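Local coordinates for protein catechol 2,3-dioxygenase (Pseudomonas sp., PDB 3HPV) that probably catalyses the iron(II)-dependent extradiol cleavage of catechol by O2, giving (2Z,4E)-2-hydroxy-6-oxohexa-2,4-dienoate, at residues A12-L17 with S262-E267; L152-L157 with H216-L221. All coordinates share one frame; numbering follows the deposited sequence.

Contact 1. Residues A12-L17 with S262-E267. With FE2 (Fe (II) ion), chain E.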
loop_
_atom_site.group_PDB
_atom_site.type_symbol
_atom_site.label_atom_id
_atom_site.label_comp_id
_atom_site.label_asym_id
_atom_site.label_seq_id
_atom_site.Cartn_x
_atom_site.Cartn_y
_atom_site.Cartn_z
ATOM N N ALA A 12 -5.389 25.186 15.039
ATOM C CA ALA A 12 -4.346 25.294 16.039
ATOM C C ALA A 12 -3.538 26.526 15.612
ATOM O O ALA A 12 -3.275 26.712 14.415
ATOM C CB ALA A 12 -3.467 24.058 16.018
ATOM N N GLN A 13 -3.199 27.397 16.562
ATOM C CA GLN A 13 -2.379 28.552 16.229
ATOM C C GLN A 13 -1.068 28.253 16.903
ATOM O O GLN A 13 -0.998 28.131 18.119
ATOM C CB GLN A 13 -2.959 29.858 16.760
ATOM C CG GLN A 13 -2.059 31.022 16.414
ATOM C CD GLN A 13 -2.674 32.369 16.719
ATOM O OE1 GLN A 13 -3.575 32.826 16.014
ATOM N NE2 GLN A 13 -2.185 33.016 17.769
ATOM N N VAL A 14 -0.031 28.128 16.088
ATOM C CA VAL A 14 1.297 27.770 16.548
ATOM C C VAL A 14 2.281 28.910 16.352
ATOM O O VAL A 14 2.168 29.692 15.393
ATOM C CB VAL A 14 1.751 26.499 15.783
ATOM C CG1 VAL A 14 3.161 26.135 16.125
ATOM C CG2 VAL A 14 0.800 25.335 16.133
ATOM N N ARG A 15 3.251 28.981 17.260
ATOM C CA ARG A 15 4.246 30.036 17.255
ATOM C C ARG A 15 5.528 29.678 16.531
ATOM O O ARG A 15 6.183 28.715 16.902
ATOM C CB ARG A 15 4.590 30.424 18.693
ATOM C CG ARG A 15 3.462 31.117 19.482
ATOM C CD ARG A 15 3.987 31.743 20.801
ATOM N NE ARG A 15 4.445 30.756 21.776
ATOM C CZ ARG A 15 3.632 29.940 22.444
ATOM N NH1 ARG A 15 2.324 30.002 22.239
ATOM N NH2 ARG A 15 4.118 29.060 23.309
ATOM N N VAL A 16 5.881 30.443 15.494
ATOM C CA VAL A 16 7.126 30.189 14.776
ATOM C C VAL A 16 8.141 31.292 15.053
ATOM O O VAL A 16 7.799 32.482 15.089
ATOM C CB VAL A 16 6.948 30.087 13.240
ATOM C CG1 VAL A 16 6.095 28.874 12.897
ATOM C CG2 VAL A 16 6.332 31.365 12.688
ATOM N N LEU A 17 9.392 30.871 15.247
ATOM C CA LEU A 17 10.500 31.778 15.519
ATOM C C LEU A 17 10.829 32.661 14.315
ATOM O O LEU A 17 11.458 33.704 14.462
ATOM C CB LEU A 17 11.732 30.974 15.940
ATOM C CG LEU A 17 11.972 30.656 17.424
ATOM C CD1 LEU A 17 10.688 30.756 18.237
ATOM C CD2 LEU A 17 12.597 29.262 17.527
ATOM N N SER A 262 10.988 25.835 13.628
ATOM C CA SER A 262 11.013 26.579 14.897
ATOM C C SER A 262 11.089 25.685 16.129
ATOM O O SER A 262 11.320 26.168 17.235
ATOM C CB SER A 262 9.763 27.470 15.035
ATOM O OG SER A 262 9.565 28.300 13.893
ATOM N N GLY A 263 10.883 24.388 15.951
ATOM C CA GLY A 263 10.921 23.482 17.088
ATOM C C GLY A 263 9.548 22.919 17.417
ATOM O O GLY A 263 9.361 22.238 18.421
ATOM N N ASN A 264 8.573 23.197 16.567
ATOM C CA ASN A 264 7.238 22.678 16.794
ATOM C C ASN A 264 7.119 21.283 16.188
ATOM O O ASN A 264 7.195 21.114 14.982
ATOM C CB ASN A 264 6.190 23.607 16.168
ATOM C CG ASN A 264 6.098 24.951 16.879
ATOM O OD1 ASN A 264 6.071 25.990 16.243
ATOM N ND2 ASN A 264 6.035 24.926 18.195
ATOM N N ARG A 265 6.944 20.274 17.027
ATOM C CA ARG A 265 6.788 18.920 16.518
ATOM C C ARG A 265 5.434 18.754 15.865
ATOM O O ARG A 265 4.430 19.316 16.336
ATOM C CB ARG A 265 6.873 17.887 17.642
ATOM C CG ARG A 265 6.318 16.555 17.206
ATOM C CD ARG A 265 6.372 15.496 18.264
ATOM N NE ARG A 265 7.724 15.280 18.772
ATOM C CZ ARG A 265 8.177 15.813 19.901
ATOM N NH1 ARG A 265 7.378 16.592 20.634
ATOM N NH2 ARG A 265 9.417 15.564 20.300
ATOM N N PHE A 266 5.404 17.997 14.777
ATOM C CA PHE A 266 4.143 17.683 14.104
ATOM C C PHE A 266 4.105 16.202 13.755
ATOM O O PHE A 266 5.121 15.519 13.818
ATOM C CB PHE A 266 3.907 18.575 12.866
ATOM C CG PHE A 266 4.893 18.385 11.754
ATOM C CD1 PHE A 266 4.601 17.532 10.681
ATOM C CD2 PHE A 266 6.105 19.071 11.763
ATOM C CE1 PHE A 266 5.517 17.359 9.622
ATOM C CE2 PHE A 266 7.030 18.913 10.717
ATOM C CZ PHE A 266 6.738 18.055 9.640
ATOM N N GLU A 267 2.924 15.691 13.426
ATOM C CA GLU A 267 2.783 14.276 13.095
ATOM C C GLU A 267 2.025 14.034 11.813
ATOM O O GLU A 267 0.999 14.658 11.565
ATOM C CB GLU A 267 2.083 13.522 14.233
ATOM C CG GLU A 267 1.268 12.323 13.786
ATOM C CD GLU A 267 0.639 11.545 14.949
ATOM O OE1 GLU A 267 -0.241 12.107 15.644
ATOM O OE2 GLU A 267 1.025 10.373 15.173
HETATM FE FE FE2 E . -0.782 11.931 17.584
#
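Ser262 meets the end of strand 9-16, where the strand stops and Leu17 begins the following loop. Its hydroxyl accepts the backbone N-H of Leu17 (N to OG 2.9 Å) in a noticeably bent bond, with an angle of 141° at the hydrogen. With chi1 at -52° the serine OG stands opposite the carbonyl carbon, beside its own backbone N, and faces the Leu17 N-H. From there the oxygen also rests against the main chain and flank of Val16, with OG 3.2 Å from Val16 CA. Leu17 completes the grip by laying CD2 over the serine backbone, 3.4 Å from Ser262 O. Gly263 then turns the chain with a positive phi of 111°, a conformation that suits glycine, and carries it on to Asn264. The side chain of Asn264 sets out toward 12-17 and runs past that of Val14 in the opposite direction, Asn264 CB lying 3.9 Å from Val14 CG1. The guanidinium group of Arg15 leads away, to a salt bridge with Asp67.

Beyond Asn264 the segment leaves the strand behind and enters its own sheet. Arg265 forms a salt bridge with Asp242, while the Phe266 ring meets that of Phe25 and its side chain also touches Phe219. Glu267, its chain extended beyond CG, delivers OE1 to the iron at 2.0 Å, while OE2 is held by Thr255. One short segment therefore touches the N-terminal domain at its start and carries a metal ligand at its end. The contact is a small interdomain joint between two vicinal oxygen chelate-type domains, and Glu267 supplies the carboxylate of the facial triad, two histidines and one carboxylate, characteristic of extradiol dioxygenases.

Contact 2. Residues L152-L157 with H216-L221; sequences LDHCLL and HCSFLL. With FE2 (Fe (II) ion), chain E.
His154 and His216 converge on the iron from neighbouring antiparallel strands, their ring planes turned 82° apart in an oblique pairing. His154 NE2 binds the metal at 2.3 Å and His216 NE2 at 2.4 Å. Both residues project from the same face of the sheet, and with CG between the backbone N and the carbonyl carbon (chi1 60° and 75°) the two rings swing toward the iron between them. Ser218 fills the position beside them: its CB lies over one face of the His154 imidazole, 3.5 Å from the ring centroid, in a CH-pi contact. Asp153 holds the same ring at its edge, OD2 accepting from His154 ND1 at 2.7 Å through the anti lone pair and almost in the ring plane. A cover on one face and a bond in the plane together help to fix the rotation that aims NE2 at the iron. His216 is flanked instead by Leu156, whose CB approaches its CE1 to 3.6 Å.

The backbone accounts for two successive side chains, Asp153 and His154, lying on one side. Asp153 N donates to Ser218 O (2.8 Å) and Ser218 N to His154 O (2.9 Å), so two residues stand opposite one in a classic beta bulge. Regular pairing resumes with Cys155 opposite Cys217, followed by Leu156, whose N binds His216 O. The other face is apolar, with Leu152 CD1 4.3 Å from Phe219 CE2.

Strand 203-207 borders 151-159 on its far edge, and strand 265-270, which brings Glu267, borders 213-220. Tyr56 of the N-terminal sheet meets Phe219 edge-to-face on the apolar side, while Leu220 packs on His274 of a neighbouring subunit.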
loop_
_atom_site.group_PDB
_atom_site.type_symbol
_atom_site.label_atom_id
_atom_site.label_comp_id
_atom_site.label_asym_id
_atom_site.label_seq_id
_atom_site.Cartn_x
_atom_site.Cartn_y
_atom_site.Cartn_z
ATOM N N LEU A 152 -6.453 18.211 9.867
ATOM C CA LEU A 152 -5.846 18.451 11.160
ATOM C C LEU A 152 -6.594 17.405 11.964
ATOM O O LEU A 152 -7.813 17.523 12.176
ATOM C CB LEU A 152 -6.220 19.833 11.690
ATOM C CG LEU A 152 -5.951 20.070 13.186
ATOM C CD1 LEU A 152 -4.464 19.993 13.500
ATOM C CD2 LEU A 152 -6.497 21.463 13.575
ATOM N N ASP A 153 -5.878 16.385 12.411
ATOM C CA ASP A 153 -6.496 15.285 13.141
ATOM C C ASP A 153 -6.699 15.485 14.644
ATOM O O ASP A 153 -7.745 15.114 15.205
ATOM C CB ASP A 153 -5.685 14.016 12.917
ATOM C CG ASP A 153 -6.491 12.779 13.171
ATOM O OD1 ASP A 153 -7.304 12.419 12.285
ATOM O OD2 ASP A 153 -6.326 12.178 14.259
ATOM N N HIS A 154 -5.682 16.042 15.293
ATOM C CA HIS A 154 -5.713 16.281 16.725
ATOM C C HIS A 154 -4.404 16.943 17.108
ATOM O O HIS A 154 -3.668 17.446 16.256
ATOM C CB HIS A 154 -5.844 14.951 17.489
ATOM C CG HIS A 154 -4.714 13.997 17.240
ATOM N ND1 HIS A 154 -4.690 13.136 16.164
ATOM C CD2 HIS A 154 -3.540 13.813 17.891
ATOM C CE1 HIS A 154 -3.550 12.466 16.161
ATOM N NE2 HIS A 154 -2.835 12.860 17.196
ATOM N N CYS A 155 -4.138 16.956 18.403
ATOM C CA CYS A 155 -2.913 17.494 18.960
ATOM C C CYS A 155 -2.819 16.747 20.274
ATOM O O CYS A 155 -3.809 16.181 20.736
ATOM C CB CYS A 155 -2.998 19.015 19.199
ATOM S SG CYS A 155 -4.051 19.580 20.615
ATOM N N LEU A 156 -1.624 16.675 20.838
ATOM C CA LEU A 156 -1.447 16.031 22.126
ATOM C C LEU A 156 -0.789 17.114 22.979
ATOM O O LEU A 156 0.116 17.812 22.526
ATOM C CB LEU A 156 -0.571 14.765 22.017
ATOM C CG LEU A 156 -0.392 14.007 23.363
ATOM C CD1 LEU A 156 -0.144 12.512 23.157
ATOM C CD2 LEU A 156 0.763 14.618 24.121
ATOM N N LEU A 157 -1.268 17.281 24.202
ATOM C CA LEU A 157 -0.723 18.318 25.057
ATOM C C LEU A 157 -0.214 17.769 26.376
ATOM O O LEU A 157 -0.752 16.795 26.910
ATOM C CB LEU A 157 -1.781 19.410 25.333
ATOM C CG LEU A 157 -2.559 20.155 24.219
ATOM C CD1 LEU A 157 -1.633 20.567 23.055
ATOM C CD2 LEU A 157 -3.683 19.269 23.735
ATOM N N HIS A 216 2.629 17.928 20.143
ATOM C CA HIS A 216 2.534 17.940 18.691
ATOM C C HIS A 216 1.146 18.138 18.162
ATOM O O HIS A 216 0.158 17.890 18.842
ATOM C CB HIS A 216 3.069 16.638 18.077
ATOM C CG HIS A 216 2.161 15.448 18.221
ATOM N ND1 HIS A 216 2.143 14.650 19.347
ATOM C CD2 HIS A 216 1.294 14.874 17.345
ATOM C CE1 HIS A 216 1.313 13.634 19.158
ATOM N NE2 HIS A 216 0.786 13.744 17.950
ATOM N N CYS A 217 1.095 18.604 16.924
ATOM C CA CYS A 217 -0.143 18.726 16.192
ATOM C C CYS A 217 -0.037 17.556 15.195
ATOM O O CYS A 217 1.079 17.126 14.809
ATOM C CB CYS A 217 -0.234 20.075 15.478
ATOM S SG CYS A 217 -0.643 21.458 16.631
ATOM N N SER A 218 -1.181 17.036 14.778
ATOM C CA SER A 218 -1.178 15.893 13.890
ATOM C C SER A 218 -2.044 16.036 12.660
ATOM O O SER A 218 -3.144 16.592 12.719
ATOM C CB SER A 218 -1.614 14.640 14.677
ATOM O OG SER A 218 -1.797 13.526 13.821
ATOM N N PHE A 219 -1.537 15.502 11.551
ATOM C CA PHE A 219 -2.244 15.527 10.278
ATOM C C PHE A 219 -2.346 14.113 9.691
ATOM O O PHE A 219 -1.366 13.352 9.659
ATOM C CB PHE A 219 -1.537 16.447 9.286
ATOM C CG PHE A 219 -1.198 17.800 9.841
ATOM C CD1 PHE A 219 -0.029 17.990 10.575
ATOM C CD2 PHE A 219 -2.049 18.882 9.636
ATOM C CE1 PHE A 219 0.292 19.251 11.107
ATOM C CE2 PHE A 219 -1.745 20.157 10.166
ATOM C CZ PHE A 219 -0.570 20.335 10.905
ATOM N N LEU A 220 -3.548 13.794 9.230
ATOM C CA LEU A 220 -3.898 12.505 8.648
ATOM C C LEU A 220 -3.528 12.359 7.168
ATOM O O LEU A 220 -3.784 13.256 6.378
ATOM C CB LEU A 220 -5.402 12.274 8.806
ATOM C CG LEU A 220 -5.925 10.923 8.309
ATOM C CD1 LEU A 220 -5.381 9.846 9.246
ATOM C CD2 LEU A 220 -7.454 10.892 8.315
ATOM N N LEU A 221 -2.918 11.227 6.816
ATOM C CA LEU A 221 -2.537 10.920 5.434
ATOM C C LEU A 221 -3.454 9.811 4.930
ATOM O O LEU A 221 -4.004 9.070 5.736
ATOM C CB LEU A 221 -1.073 10.459 5.352
ATOM C CG LEU A 221 -0.023 11.570 5.478
ATOM C CD1 LEU A 221 -0.059 12.146 6.874
ATOM C CD2 LEU A 221 1.364 11.015 5.167
HETATM FE FE FE2 E . -0.782 11.931 17.584
#

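Contact 2 lies close to the centre of the chain, whereas contact 1 is mostly buried but reaches an exposed leucine at one end. They share the C-terminal sheet, since strand 265-270 runs beside 213-220, and Glu267 is probably hydrogen-bonded through its backbone to Cys217 and Phe219. The iron unites them: contact 2 contributes two histidines and contact 1 the carboxylate, whose OE1 is also hydrogen-bonded to the hydroxyl of Ser218. Their chemistry differs accordingly. The 12-17/262-267 pair joins two separate sheets through one hydroxyl-to-backbone bond and a few van der Waals contacts, while 152-157/216-221 is regular strand pairing interrupted by a bulge, with a hydrogen-bonded second shell behind one metal ligand.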